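Local coordinates for protein EchA1_1 (Mycobacterium avium subsp. paratuberculosis, PDB 3R9T) that probably hydrates the double bond of enoyl-CoA thioesters, acting as an enoyl-CoA hydratase of the crotonase family in fatty acid metabolism, at residues L125-E130 against L193-A198. Numbering follows the deposited sequence. Where two conformers were deposited one is given.
Sequences LVVADE and LDAALA
V127, on strand 125-129, packs against A195 and A196 of helix 192-204, a small apolar contact in the crotonase fold where this helix covers part of one face of the main beta sheet. The two methyls of the valine divide the work. CG1 stands anti to the backbone N (chi1 -180°), beside the carbonyl carbon, and this turns it to the methyl of A195, with V127 CG1 3.7 Å from A195 CB. CG2, anti to the carbonyl carbon, approaches A196 more loosely, with V127 CG2 4.3 Å from A196 CA. The helix residue whose CB points at the strand is A195; the CB of A196 points neither at strand 125-129 nor away from it, and its methyl rests on I105 and A107 of the neighbouring strand 104-108.

Alanine suits both helix positions because a single methyl lets the helix backbone come close to the sheet: the CA atoms of V127 and A196 are 6.1 Å apart. Valine suits the strand, since branching at CB favours extended backbone and supplies two methyls for two neighbouring helix residues. No hydrogen bond joins the two segments; they bury 101 Å² together, and the close side-chain contact between them is methyl to methyl.

V127 also touches V192 and L199 of the same helix and E185 and V187 of strand 185-187, while backbone bonds to strand 104-108 hold it in the sheet. At the strand's end D129 OD2 accepts a hydrogen bond from G190 N, just before the helix, and forms a salt bridge with R131 NH2.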
# COMPACT_ATOMS: atom_id res chain seq x y z
N LEU B 125 6.70 -12.41 7.78
CA LEU B 125 7.43 -11.51 8.68
C LEU B 125 8.92 -11.66 8.42
O LEU B 125 9.39 -12.71 7.95
CB LEU B 125 7.12 -11.84 10.14
CG LEU B 125 5.63 -11.78 10.49
CD1 LEU B 125 5.35 -12.47 11.83
CD2 LEU B 125 5.14 -10.35 10.46
N VAL B 126 9.66 -10.62 8.74
CA VAL B 126 11.13 -10.60 8.59
C VAL B 126 11.82 -9.96 9.79
O VAL B 126 11.51 -8.84 10.16
CB VAL B 126 11.58 -9.83 7.32
CG1 VAL B 126 13.05 -10.01 7.10
CG2 VAL B 126 10.79 -10.31 6.07
N VAL B 127 12.78 -10.69 10.35
CA VAL B 127 13.72 -10.17 11.34
C VAL B 127 15.11 -10.20 10.69
O VAL B 127 15.50 -11.22 10.10
CB VAL B 127 13.68 -11.05 12.59
CG1 VAL B 127 14.66 -10.55 13.67
CG2 VAL B 127 12.25 -11.11 13.11
N ALA B 128 15.86 -9.10 10.78
CA ALA B 128 17.17 -9.02 10.14
C ALA B 128 18.28 -8.62 11.09
O ALA B 128 18.13 -7.71 11.88
CB ALA B 128 17.13 -8.03 9.00
N ASP B 129 19.41 -9.32 10.97
CA ASP B 129 20.70 -8.89 11.49
C ASP B 129 20.99 -7.46 10.98
O ASP B 129 20.74 -7.16 9.81
CB ASP B 129 21.74 -9.90 10.98
CG ASP B 129 23.09 -9.76 11.65
OD1 ASP B 129 23.73 -8.70 11.48
OD2 ASP B 129 23.52 -10.74 12.30
N GLU B 130 21.51 -6.60 11.85
CA GLU B 130 21.82 -5.20 11.53
C GLU B 130 22.72 -5.10 10.30
O GLU B 130 22.71 -4.10 9.59
CB GLU B 130 22.47 -4.48 12.73
CG GLU B 130 23.73 -5.19 13.29
CD GLU B 130 24.36 -4.49 14.50
OE1 GLU B 130 24.61 -3.26 14.42
OE2 GLU B 130 24.64 -5.18 15.51
N LEU B 193 18.42 -15.62 14.71
CA LEU B 193 17.60 -16.81 14.93
C LEU B 193 16.83 -16.74 16.25
O LEU B 193 15.62 -17.02 16.29
CB LEU B 193 18.43 -18.09 14.85
CG LEU B 193 17.61 -19.39 14.96
CD1 LEU B 193 16.42 -19.44 13.98
CD2 LEU B 193 18.52 -20.61 14.79
N ASP B 194 17.52 -16.39 17.33
CA ASP B 194 16.85 -16.24 18.62
C ASP B 194 15.71 -15.21 18.57
O ASP B 194 14.63 -15.46 19.11
CB ASP B 194 17.83 -15.85 19.73
CG ASP B 194 18.66 -17.03 20.21
OD1 ASP B 194 18.29 -18.20 19.98
OD2 ASP B 194 19.69 -16.76 20.86
N ALA B 195 15.96 -14.09 17.90
CA ALA B 195 14.95 -13.04 17.75
C ALA B 195 13.76 -13.56 16.96
O ALA B 195 12.60 -13.28 17.30
CB ALA B 195 15.55 -11.83 17.08
N ALA B 196 14.03 -14.32 15.91
CA ALA B 196 12.94 -14.88 15.10
C ALA B 196 12.12 -15.91 15.87
O ALA B 196 10.91 -15.98 15.72
CB ALA B 196 13.48 -15.48 13.80
N LEU B 197 12.77 -16.75 16.66
CA LEU B 197 12.05 -17.71 17.50
C LEU B 197 11.18 -17.00 18.54
O LEU B 197 10.09 -17.48 18.88
CB LEU B 197 13.04 -18.66 18.18
CG LEU B 197 13.70 -19.67 17.23
CD1 LEU B 197 14.79 -20.44 18.00
CD2 LEU B 197 12.71 -20.62 16.58
N ALA B 198 11.65 -15.86 19.05
CA ALA B 198 10.86 -15.09 20.00
C ALA B 198 9.61 -14.51 19.32
O ALA B 198 8.51 -14.52 19.90
CB ALA B 198 11.70 -13.97 20.62